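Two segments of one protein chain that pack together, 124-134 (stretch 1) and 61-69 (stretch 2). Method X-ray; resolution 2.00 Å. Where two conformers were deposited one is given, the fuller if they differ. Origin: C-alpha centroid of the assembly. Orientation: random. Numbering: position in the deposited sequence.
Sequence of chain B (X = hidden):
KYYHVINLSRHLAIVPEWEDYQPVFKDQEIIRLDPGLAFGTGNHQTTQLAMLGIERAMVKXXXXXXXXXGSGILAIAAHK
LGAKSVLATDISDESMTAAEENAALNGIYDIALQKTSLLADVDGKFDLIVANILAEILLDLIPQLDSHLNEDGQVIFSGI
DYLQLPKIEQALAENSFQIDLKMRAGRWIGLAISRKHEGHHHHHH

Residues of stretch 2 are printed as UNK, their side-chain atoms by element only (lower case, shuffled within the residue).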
ATOM      1  N   GLY B 124     -26.507  10.420   0.624  1.00 49.89           N
ATOM      2  CA  GLY B 124     -25.389  11.244   0.169  1.00 50.59           C
ATOM      3  C   GLY B 124     -24.501  10.627  -0.896  1.00 41.47           C
ATOM      4  O   GLY B 124     -24.728   9.502  -1.357  1.00 42.72           O
ATOM      5  N   LYS B 125     -23.509  11.404  -1.307  1.00 40.62           N
ATOM      6  CA  LYS B 125     -22.463  10.937  -2.201  0.50 40.11           C
ATOM      7  C   LYS B 125     -21.124  10.986  -1.456  1.00 39.85           C
ATOM      8  O   LYS B 125     -20.976  11.722  -0.477  1.00 41.18           O
ATOM      9  CB  LYS B 125     -22.404  11.799  -3.462  0.50 40.94           C
ATOM     10  CG  LYS B 125     -23.723  11.960  -4.213  0.50 45.51           C
ATOM     11  CD  LYS B 125     -23.545  12.878  -5.427  0.50 45.72           C
ATOM     12  CE  LYS B 125     -24.814  12.961  -6.273  0.50 52.68           C
ATOM     13  NZ  LYS B 125     -25.949  13.629  -5.566  0.50 56.13           N
ATOM     14  N   PHE B 126     -20.149  10.211  -1.917  1.00 34.82           N
ATOM     15  CA  PHE B 126     -18.885  10.083  -1.196  1.00 35.40           C
ATOM     16  C   PHE B 126     -17.694  10.234  -2.131  1.00 32.33           C
ATOM     17  O   PHE B 126     -17.807   9.978  -3.330  1.00 31.99           O
ATOM     18  CB  PHE B 126     -18.838   8.717  -0.478  1.00 33.22           C
ATOM     19  CG  PHE B 126     -20.051   8.446   0.393  1.00 35.44           C
ATOM     20  CD1 PHE B 126     -20.091   8.901   1.713  1.00 37.33           C
ATOM     21  CD2 PHE B 126     -21.167   7.781  -0.124  1.00 36.16           C
ATOM     22  CE1 PHE B 126     -21.215   8.681   2.514  1.00 29.07           C
ATOM     23  CE2 PHE B 126     -22.304   7.565   0.662  1.00 37.96           C
ATOM     24  CZ  PHE B 126     -22.326   8.002   1.982  1.00 34.68           C
ATOM     25  N   ASP B 127     -16.556  10.647  -1.576  1.00 28.86           N
ATOM     26  CA  ASP B 127     -15.282  10.674  -2.320  1.00 31.90           C
ATOM     27  C   ASP B 127     -14.666   9.288  -2.437  1.00 33.35           C
ATOM     28  O   ASP B 127     -13.890   9.028  -3.347  1.00 33.51           O
ATOM     29  CB  ASP B 127     -14.272  11.544  -1.593  1.00 25.02           C
ATOM     30  CG  ASP B 127     -14.702  12.991  -1.508  1.00 40.40           C
ATOM     31  OD1 ASP B 127     -15.214  13.525  -2.512  1.00 38.72           O
ATOM     32  OD2 ASP B 127     -14.513  13.597  -0.441  1.00 35.32           O
ATOM     33  N   LEU B 128     -14.976   8.426  -1.470  1.00 35.49           N
ATOM     34  CA  LEU B 128     -14.360   7.110  -1.376  1.00 29.90           C
ATOM     35  C   LEU B 128     -15.371   6.067  -0.891  1.00 31.77           C
ATOM     36  O   LEU B 128     -15.948   6.196   0.187  1.00 28.49           O
ATOM     37  CB  LEU B 128     -13.119   7.166  -0.479  1.00 28.25           C
ATOM     38  CG  LEU B 128     -12.290   5.885  -0.351  1.00 33.26           C
ATOM     39  CD1 LEU B 128     -11.514   5.654  -1.632  1.00 26.44           C
ATOM     40  CD2 LEU B 128     -11.337   5.994   0.832  1.00 27.27           C
ATOM     41  N   ILE B 129     -15.613   5.054  -1.713  1.00 28.63           N
ATOM     42  CA  ILE B 129     -16.474   3.956  -1.312  1.00 32.53           C
ATOM     43  C   ILE B 129     -15.592   2.715  -1.168  1.00 35.37           C
ATOM     44  O   ILE B 129     -14.848   2.375  -2.082  1.00 33.68           O
ATOM     45  CB  ILE B 129     -17.649   3.737  -2.311  1.00 30.67           C
ATOM     46  CG1 ILE B 129     -18.546   4.986  -2.342  1.00 39.29           C
ATOM     47  CG2 ILE B 129     -18.445   2.479  -1.933  1.00 29.45           C
ATOM     48  CD1 ILE B 129     -19.711   4.930  -3.325  1.00 33.24           C
ATOM     49  N   VAL B 130     -15.641   2.075   0.002  1.00 30.85           N
ATOM     50  CA  VAL B 130     -14.783   0.929   0.302  1.00 28.31           C
ATOM     51  C   VAL B 130     -15.683  -0.262   0.595  1.00 30.28           C
ATOM     52  O   VAL B 130     -16.698  -0.116   1.290  1.00 31.02           O
ATOM     53  CB  VAL B 130     -13.848   1.193   1.533  1.00 31.68           C
ATOM     54  CG1 VAL B 130     -12.919   0.026   1.761  1.00 35.99           C
ATOM     55  CG2 VAL B 130     -13.031   2.464   1.349  1.00 34.18           C
ATOM     56  N   ALA B 131     -15.331  -1.433   0.060  1.00 28.61           N
ATOM     57  CA  ALA B 131     -16.133  -2.644   0.269  1.00 30.85           C
ATOM     58  C   ALA B 131     -15.266  -3.891   0.228  1.00 32.90           C
ATOM     59  O   ALA B 131     -14.742  -4.241  -0.825  1.00 30.89           O
ATOM     60  CB  ALA B 131     -17.244  -2.737  -0.781  1.00 34.28           C
ATOM     61  N   ASN B 132     -15.094  -4.532   1.387  1.00 31.24           N
ATOM     62  CA  ASN B 132     -14.444  -5.831   1.474  1.00 31.64           C
ATOM     63  C   ASN B 132     -15.519  -6.874   1.690  1.00 34.98           C
ATOM     64  O   ASN B 132     -15.807  -7.276   2.818  1.00 35.32           O
ATOM     65  CB  ASN B 132     -13.403  -5.872   2.609  1.00 27.97           C
ATOM     66  CG  ASN B 132     -12.655  -7.193   2.677  1.00 32.45           C
ATOM     67  OD1 ASN B 132     -12.716  -8.009   1.762  1.00 32.18           O
ATOM     68  ND2 ASN B 132     -11.951  -7.409   3.769  1.00 34.99           N
ATOM     69  N   ILE B 133     -16.132  -7.288   0.591  1.00 35.24           N
ATOM     70  CA  ILE B 133     -17.222  -8.249   0.624  1.00 38.07           C
ATOM     71  C   ILE B 133     -17.061  -9.176  -0.588  1.00 37.08           C
ATOM     72  O   ILE B 133     -16.308  -8.875  -1.527  1.00 36.06           O
ATOM     73  CB  ILE B 133     -18.628  -7.551   0.644  1.00 41.45           C
ATOM     74  CG1 ILE B 133     -18.777  -6.578  -0.523  1.00 38.67           C
ATOM     75  CG2 ILE B 133     -18.878  -6.804   1.978  1.00 44.65           C
ATOM     76  CD1 ILE B 133     -20.011  -5.652  -0.454  1.00 38.93           C
ATOM     77  N   LEU B 134     -17.752 -10.305  -0.554  1.00 36.61           N
ATOM     78  CA  LEU B 134     -17.621 -11.324  -1.589  1.00 38.08           C
ATOM     79  C   LEU B 134     -18.151 -10.835  -2.930  1.00 36.50           C
ATOM     80  O   LEU B 134     -19.028  -9.970  -2.979  1.00 37.64           O
ATOM     81  CB  LEU B 134     -18.282 -12.626  -1.146  1.00 40.97           C
ATOM     82  CG  LEU B 134     -17.740 -13.201   0.173  1.00 47.14           C
ATOM     83  CD1 LEU B 134     -18.529 -14.419   0.587  1.00 50.49           C
ATOM     84  CD2 LEU B 134     -16.237 -13.510   0.126  1.00 50.66           C
ATOM     85  N   UNK B  61      -8.304  14.725   3.314  1.00 27.14           N
ATOM     86  CA  UNK B  61      -9.565  14.220   3.899  1.00 28.56           C
ATOM     87  C   UNK B  61     -10.627  13.958   2.847  1.00 30.82           C
ATOM     88  O   UNK B  61     -10.979  14.848   2.074  1.00 33.19           O
ATOM     89  c   UNK B  61      -8.722  15.968   5.246  1.00 26.06           C
ATOM     90  c   UNK B  61      -9.997  15.356   4.838  1.00 28.17           C
ATOM     91  c   UNK B  61      -7.916  15.995   3.956  1.00 26.44           C
ATOM     92  N   UNK B  62     -11.104  12.721   2.814  1.00 26.77           N
ATOM     93  CA  UNK B  62     -12.143  12.298   1.896  1.00 28.42           C
ATOM     94  C   UNK B  62     -13.345  11.839   2.693  1.00 31.72           C
ATOM     95  O   UNK B  62     -13.191  11.323   3.801  1.00 25.77           O
ATOM     96  c   UNK B  62      -9.991   9.991  -0.462  1.00 29.43           C
ATOM     97  c   UNK B  62     -10.374  11.309   0.193  1.00 26.10           C
ATOM     98  c   UNK B  62     -10.524  12.420  -0.851  1.00 29.43           C
ATOM     99  c   UNK B  62     -11.645  11.126   1.035  1.00 27.42           C
ATOM    100  N   UNK B  63     -14.536  12.015   2.125  1.00 30.16           N
ATOM    101  CA  UNK B  63     -15.744  11.450   2.706  1.00 31.19           C
ATOM    102  C   UNK B  63     -15.855   9.976   2.285  1.00 32.80           C
ATOM    103  O   UNK B  63     -15.651   9.633   1.118  1.00 28.71           O
ATOM    104  o   UNK B  63     -17.164  12.211   0.875  1.00 31.31           O
ATOM    105  c   UNK B  63     -16.908  13.697   2.773  1.00 28.69           C
ATOM    106  c   UNK B  63     -17.009  12.244   2.299  1.00 32.19           C
ATOM    107  N   UNK B  64     -16.153   9.111   3.256  1.00 29.33           N
ATOM    108  CA  UNK B  64     -16.030   7.662   3.073  1.00 29.03           C
ATOM    109  C   UNK B  64     -17.342   6.957   3.383  1.00 31.60           C
ATOM    110  O   UNK B  64     -18.005   7.299   4.365  1.00 30.36           O
ATOM    111  c   UNK B  64     -14.906   7.059   3.990  1.00 25.06           C
ATOM    112  c   UNK B  64     -13.545   7.715   3.732  1.00 31.31           C
ATOM    113  c   UNK B  64     -14.808   5.538   3.847  1.00 27.69           C
ATOM    114  N   UNK B  65     -17.712   5.995   2.531  1.00 28.55           N
ATOM    115  CA  UNK B  65     -18.691   4.963   2.879  1.00 28.04           C
ATOM    116  C   UNK B  65     -17.977   3.624   2.895  1.00 31.23           C
ATOM    117  O   UNK B  65     -17.334   3.257   1.914  1.00 30.70           O
ATOM    118  c   UNK B  65     -19.860   4.920   1.890  1.00 26.60           C
ATOM    119  N   UNK B  66     -18.084   2.915   4.019  1.00 31.63           N
ATOM    120  CA  UNK B  66     -17.564   1.564   4.165  1.00 31.85           C
ATOM    121  C   UNK B  66     -18.746   0.613   4.135  1.00 31.38           C
ATOM    122  O   UNK B  66     -19.529   0.545   5.087  1.00 37.59           O
ATOM    123  o   UNK B  66     -15.933  -0.311   6.901  1.00 41.50           O
ATOM    124  o   UNK B  66     -16.150  -0.797   4.764  1.00 44.14           O
ATOM    125  c   UNK B  66     -16.251   0.007   5.726  1.00 43.93           C
ATOM    126  c   UNK B  66     -16.778   1.432   5.478  1.00 29.85           C
ATOM    127  N   UNK B  67     -18.869  -0.121   3.040  1.00 29.90           N
ATOM    128  CA  UNK B  67     -20.044  -0.944   2.776  1.00 27.09           C
ATOM    129  C   UNK B  67     -19.764  -2.374   3.210  1.00 29.74           C
ATOM    130  O   UNK B  67     -18.737  -2.932   2.839  1.00 31.86           O
ATOM    131  c   UNK B  67     -20.696   0.530   0.829  1.00 28.74           C
ATOM    132  c   UNK B  67     -21.629  -1.773   0.973  1.00 34.43           C
ATOM    133  c   UNK B  67     -20.419  -0.900   1.266  1.00 28.65           C
ATOM    134  N   UNK B  68     -20.672  -2.966   3.989  1.00 33.26           N
ATOM    135  CA  UNK B  68     -20.455  -4.315   4.532  1.00 25.79           C
ATOM    136  C   UNK B  68     -19.411  -4.293   5.629  1.00 32.56           C
ATOM    137  O   UNK B  68     -18.521  -5.140   5.672  1.00 27.58           O
ATOM    138  N   UNK B  69     -19.532  -3.318   6.523  1.00 26.59           N
ATOM    139  CA  UNK B  69     -18.462  -2.962   7.463  1.00 32.16           C
ATOM    140  C   UNK B  69     -17.998  -4.093   8.409  1.00 32.99           C
ATOM    141  O   UNK B  69     -16.842  -4.091   8.860  1.00 29.37           O
ATOM    142  c   UNK B  69     -19.870  -1.926   9.333  1.00 36.17           C
ATOM    143  o   UNK B  69     -17.661  -1.101   8.851  1.00 34.99           O
ATOM    144  c   UNK B  69     -18.828  -1.658   8.243  1.00 30.80           C
TER
HETATM  145  O   HOH W   1     -12.989  15.763  -0.019  1.00 65.17           O
HETATM  146  O   HOH W   2     -19.312  13.669   0.019  1.00 39.29           O
HETATM  147  O   HOH W   3     -16.247  -3.406   3.772  1.00 32.22           O
HETATM  148  O   HOH W   4     -15.866  -5.818   5.217  1.00 45.03           O

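Position 61 carries three side-chain carbons that close a ring onto its own backbone nitrogen, which makes it Pro61. Its CA-to-CB bond points away from stretch 1, but its carbonyl joins the contact through water 1, which donates to Pro61 O (3.0 Å) and to Asp127 OD2 (2.7 Å).

Position 62 has four carbons, forked at the second. Its CA-to-CB bond points toward stretch 1, with CB 3.7 Å from Asp127 CB. A carbon-only side chain forked there is Leu62, and its CD1 lies 4.2 Å from Leu128 CB.

At position 63 one carbon bears an oxygen and a carbon. The oxygen accepts a hydrogen bond from Asp127 N at 3.0 Å and is 2.7 Å from water 2, which donates to Lys125 O (2.6 Å). A branched, hydroxyl-bearing side chain of this size is Thr63. Its backbone N donates to Asp127 OD2 (3.0 Å) almost linearly, so the aspartate carboxylate takes up an amide at the start of the strand.

Position 64 shows one carbon carrying two more, without polar atoms, on the sheet face of Leu128 and Val130. This is Val64; its CG2 lies 4.0 Å from Leu128 CD2 and its CG1 4.3 Å from Val130 CG2.

Position 65 has a single carbon, CB, over the face of the Phe126 ring, 3.6 Å from the ring centroid and nearly on the normal. One carbon means Ala65, and the methyl makes a CH-pi contact.

Position 66 has two carbons, the second carrying two oxygens. Two oxygens on the second carbon, and no nitrogen, make this Asp66. Water 3 lies 2.8 Å from Asp66 OD1 and accepts from Asn132 N at 2.9 Å.

Position 67 again has one carbon carrying two, now on the face of Ile129 and Ala131: Val67. Its CG2 is 4.1 Å from Ile129 CG2.

Position 68 has no side-chain atoms and a positive phi, hence Gly68. An ideal CB would fall 2.4 Å from Ile133 CG2, a clash.

Position 69 has one carbon carrying an oxygen and a carbon; its CA-to-CB bond points away from stretch 1. It is Thr69, whose OG1 donates to Asp66 OD2 at 2.7 Å.

The two strands pair in parallel. Leu128 and Val130 each turn both N and O to stretch 2, as alternate residues do in such a pair: Leu128 N to Thr63 O (2.9 Å), Ala65 N to Leu128 O (2.9 Å), Val130 N to Ala65 O (2.8 Å) and Val67 N to Val130 O (2.8 Å). Leu128 and Val130 pack with Val64 on one face, Ile129 and Ala131 with Val67 on the other.

Stretch 2 (61-69) PLTVADVGT
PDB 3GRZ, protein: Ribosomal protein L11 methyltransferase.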